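Long-range contact in endolysin (Clostridium phage phiCD27, PDB 3QAY), which probably cleaves the amide bond between N-acetylmuramic acid and L-alanine in the peptidoglycan of Clostridium difficile, as a zinc-dependent amidase: residues E83-A88 with L143-F148. Sequence-based numbering, arbitrary orientation.
Sequences ELHLNA and LIESFF. With ZN (zinc ion), chain E.
His85 and Leu143 meet in the middle of the mixed amidase sheet, on two neighbouring parallel strands, 80-87 and 140-148, of which 80-87 supplies the zinc ligand His85. Ile144 straddles Leu84: its N donates to Glu83 O (2.8 Å) and its O accepts from His85 N (2.7 Å), the parallel-sheet pattern. Past His85 a beta bulge shifts the pairing by one residue. Ser146 N still reaches His85 O, which also takes a water shared with Ser146 OG, and Asn87 N then bonds to Phe147 O (2.9 Å). On the zinc face, Leu143 CG and CD2 pack against CD2 of the His85 ring, both at 3.4 Å. Next to it in the ring, NE2 donates in the ring plane to the anti side of Glu83 OE1 (2.7 Å, 167°), though 26° out of the carboxylate plane, while ND1 binds zinc, with His10 and Glu27. Glu145 OE1 lies against Asn87 CG (3.1 Å) without a hydrogen bond, and a water links Asn87 ND2 to Glu145 O. Asn87 CB sits 3.4 Å above the centre of the Phe148 ring, its amide nearly parallel to the ring. On the Leu84 side of the sheet, Leu86 CD2 lies over the centre of the Phe147 ring, between helices 27-44 and 152-175. Glu83, salt-bridged to Lys69, is thus a second-shell carboxylate which, with the zinc at ND1, holds the imidazole in its rotation and may make ND1 a somewhat stronger donor.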
ATOM      1  N   GLU A  83       2.437  -2.144   2.529  1.00  6.53           N
ATOM      2  CA  GLU A  83       1.449  -1.261   3.152  1.00  6.59           C
ATOM      3  C   GLU A  83       0.908  -0.281   2.124  1.00  6.39           C
ATOM      4  O   GLU A  83       1.666   0.380   1.423  1.00  5.96           O
ATOM      5  CB  GLU A  83       1.999  -0.500   4.355  1.00  6.71           C
ATOM      6  CG  GLU A  83       0.905   0.294   5.089  1.00  6.75           C
ATOM      7  CD  GLU A  83       1.302   0.694   6.489  1.00  8.36           C
ATOM      8  OE1 GLU A  83       1.784   1.833   6.652  1.00  9.50           O
ATOM      9  OE2 GLU A  83       1.150  -0.132   7.423  1.00  8.72           O
ATOM     10  N   LEU A  84      -0.416  -0.196   2.069  1.00  6.50           N
ATOM     11  CA  LEU A  84      -1.117   0.583   1.072  1.00  6.19           C
ATOM     12  C   LEU A  84      -1.431   1.961   1.613  1.00  6.62           C
ATOM     13  O   LEU A  84      -2.061   2.104   2.680  1.00  6.53           O
ATOM     14  CB  LEU A  84      -2.417  -0.124   0.669  1.00  6.20           C
ATOM     15  CG  LEU A  84      -2.254  -1.494   0.008  1.00  5.95           C
ATOM     16  CD1 LEU A  84      -3.616  -2.093  -0.322  1.00  6.28           C
ATOM     17  CD2 LEU A  84      -1.401  -1.371  -1.242  1.00  6.23           C
ATOM     18  N   HIS A  85      -0.979   2.966   0.867  1.00  6.71           N
ATOM     19  CA  HIS A  85      -1.284   4.362   1.120  1.00  7.10           C
ATOM     20  C   HIS A  85      -1.733   5.057  -0.160  1.00  7.28           C
ATOM     21  O   HIS A  85      -1.610   4.521  -1.265  1.00  6.28           O
ATOM     22  CB  HIS A  85      -0.049   5.089   1.665  1.00  7.36           C
ATOM     23  CG  HIS A  85       0.283   4.732   3.079  1.00  8.13           C
ATOM     24  ND1 HIS A  85      -0.062   5.528   4.148  1.00  8.87           N
ATOM     25  CD2 HIS A  85       0.924   3.659   3.601  1.00  9.07           C
ATOM     26  CE1 HIS A  85       0.357   4.966   5.268  1.00  9.67           C
ATOM     27  NE2 HIS A  85       0.953   3.827   4.965  1.00  9.54           N
ATOM     28  N   LEU A  86      -2.283   6.254   0.024  1.00  7.65           N
ATOM     29  CA  LEU A  86      -2.461   7.213  -1.047  1.00  8.19           C
ATOM     30  C   LEU A  86      -1.721   8.467  -0.606  1.00  9.03           C
ATOM     31  O   LEU A  86      -1.588   8.735   0.599  1.00  9.30           O
ATOM     32  CB  LEU A  86      -3.941   7.524  -1.296  1.00  8.25           C
ATOM     33  CG  LEU A  86      -4.837   6.444  -1.911  1.00  8.16           C
ATOM     34  CD1 LEU A  86      -6.226   7.003  -2.207  1.00  7.35           C
ATOM     35  CD2 LEU A  86      -4.241   5.842  -3.179  1.00  6.88           C
ATOM     36  N   ASN A  87      -1.230   9.217  -1.583  1.00  9.52           N
ATOM     37  CA  ASN A  87      -0.427  10.396  -1.335  1.00 10.50           C
ATOM     38  C   ASN A  87      -1.314  11.624  -1.233  1.00 11.19           C
ATOM     39  O   ASN A  87      -2.522  11.559  -1.478  1.00 10.80           O
ATOM     40  CB  ASN A  87       0.601  10.571  -2.464  1.00 10.82           C
ATOM     41  CG  ASN A  87       1.981  10.965  -1.961  1.00 11.28           C
ATOM     42  OD1 ASN A  87       2.117  11.744  -1.013  1.00 11.06           O
ATOM     43  ND2 ASN A  87       3.020  10.432  -2.609  1.00 11.53           N
ATOM     44  N   ALA A  88      -0.701  12.738  -0.853  1.00 12.17           N
ATOM     45  CA  ALA A  88      -1.388  14.010  -0.770  1.00 13.24           C
ATOM     46  C   ALA A  88      -0.377  15.148  -0.801  1.00 14.53           C
ATOM     47  O   ALA A  88       0.768  14.988  -0.379  1.00 14.51           O
ATOM     48  CB  ALA A  88      -2.227  14.078   0.503  1.00 13.31           C
ATOM     49  N   LEU A 143       6.232   0.397   1.045  1.00  8.58           N
ATOM     50  CA  LEU A 143       5.061   1.203   1.299  1.00  8.46           C
ATOM     51  C   LEU A 143       4.655   1.790  -0.033  1.00  8.18           C
ATOM     52  O   LEU A 143       5.415   2.547  -0.640  1.00  8.36           O
ATOM     53  CB  LEU A 143       5.387   2.289   2.315  1.00  8.56           C
ATOM     54  CG  LEU A 143       4.242   3.161   2.825  1.00  9.11           C
ATOM     55  CD1 LEU A 143       4.683   3.925   4.060  1.00  9.67           C
ATOM     56  CD2 LEU A 143       3.744   4.129   1.756  1.00  8.29           C
ATOM     57  N   ILE A 144       3.466   1.428  -0.503  1.00  8.06           N
ATOM     58  CA  ILE A 144       2.994   1.893  -1.803  1.00  8.29           C
ATOM     59  C   ILE A 144       2.070   3.097  -1.646  1.00  8.49           C
ATOM     60  O   ILE A 144       1.046   3.035  -0.942  1.00  7.70           O
ATOM     61  CB  ILE A 144       2.271   0.781  -2.595  1.00  8.39           C
ATOM     62  CG1 ILE A 144       3.145  -0.472  -2.684  1.00  7.84           C
ATOM     63  CG2 ILE A 144       1.925   1.277  -4.001  1.00  9.03           C
ATOM     64  CD1 ILE A 144       2.462  -1.655  -3.366  1.00  7.26           C
ATOM     65  N   GLU A 145       2.465   4.200  -2.285  1.00  8.74           N
ATOM     66  CA  GLU A 145       1.617   5.369  -2.439  1.00  9.34           C
ATOM     67  C   GLU A 145       1.104   5.338  -3.882  1.00  9.16           C
ATOM     68  O   GLU A 145       1.733   5.897  -4.787  1.00  8.89           O
ATOM     69  CB  GLU A 145       2.423   6.647  -2.169  1.00 10.22           C
ATOM     70  CG  GLU A 145       3.081   6.689  -0.782  1.00 12.19           C
ATOM     71  CD  GLU A 145       2.392   7.629   0.199  1.00 15.48           C
ATOM     72  OE1 GLU A 145       1.511   8.407  -0.215  1.00 17.66           O
ATOM     73  OE2 GLU A 145       2.755   7.603   1.390  1.00 18.52           O
ATOM     74  N   SER A 146      -0.036   4.677  -4.079  1.00  8.88           N
ATOM     75  CA  SER A 146      -0.535   4.323  -5.423  1.00  9.31           C
ATOM     76  C   SER A 146      -0.818   5.524  -6.318  1.00  9.72           C
ATOM     77  O   SER A 146      -0.492   5.506  -7.511  1.00 10.40           O
ATOM     78  CB  SER A 146      -1.808   3.474  -5.317  1.00  9.13           C
ATOM     79  OG  SER A 146      -1.537   2.190  -4.780  1.00  9.10           O
ATOM     80  N   PHE A 147      -1.458   6.538  -5.743  1.00  9.39           N
ATOM     81  CA  PHE A 147      -1.773   7.793  -6.427  1.00  9.96           C
ATOM     82  C   PHE A 147      -2.196   8.830  -5.380  1.00 10.06           C
ATOM     83  O   PHE A 147      -2.284   8.499  -4.195  1.00  9.64           O
ATOM     84  CB  PHE A 147      -2.878   7.598  -7.479  1.00 10.27           C
ATOM     85  CG  PHE A 147      -4.176   7.063  -6.924  1.00  9.61           C
ATOM     86  CD1 PHE A 147      -5.134   7.925  -6.396  1.00 10.39           C
ATOM     87  CD2 PHE A 147      -4.441   5.701  -6.933  1.00  8.89           C
ATOM     88  CE1 PHE A 147      -6.324   7.432  -5.876  1.00  9.63           C
ATOM     89  CE2 PHE A 147      -5.627   5.204  -6.422  1.00  8.35           C
ATOM     90  CZ  PHE A 147      -6.567   6.067  -5.892  1.00  8.93           C
ATOM     91  N   PHE A 148      -2.448  10.069  -5.808  1.00 10.54           N
ATOM     92  CA  PHE A 148      -2.827  11.144  -4.880  1.00 11.03           C
ATOM     93  C   PHE A 148      -4.333  11.177  -4.624  1.00 11.27           C
ATOM     94  O   PHE A 148      -5.133  11.297  -5.550  1.00 11.77           O
ATOM     95  CB  PHE A 148      -2.334  12.507  -5.383  1.00 11.85           C
ATOM     96  CG  PHE A 148      -0.875  12.764  -5.109  1.00 12.08           C
ATOM     97  CD1 PHE A 148      -0.479  13.762  -4.225  1.00 12.21           C
ATOM     98  CD2 PHE A 148       0.104  11.990  -5.715  1.00 12.33           C
ATOM     99  CE1 PHE A 148       0.869  13.999  -3.969  1.00 12.37           C
ATOM    100  CE2 PHE A 148       1.458  12.214  -5.456  1.00 12.13           C
ATOM    101  CZ  PHE A 148       1.837  13.222  -4.584  1.00 12.25           C
TER
HETATM  102 ZN    ZN E 180      -0.910   7.333   4.204  1.00  9.00          ZN
HETATM  103  O   HOH W   1      -2.443   2.147  -2.279  1.00  3.48           O
HETATM  104  O   HOH W   2       2.109   8.815  -4.751  1.00  8.25           O
HETATM  105  O   HOH W   3       0.836   8.040   5.735  1.00 13.81           O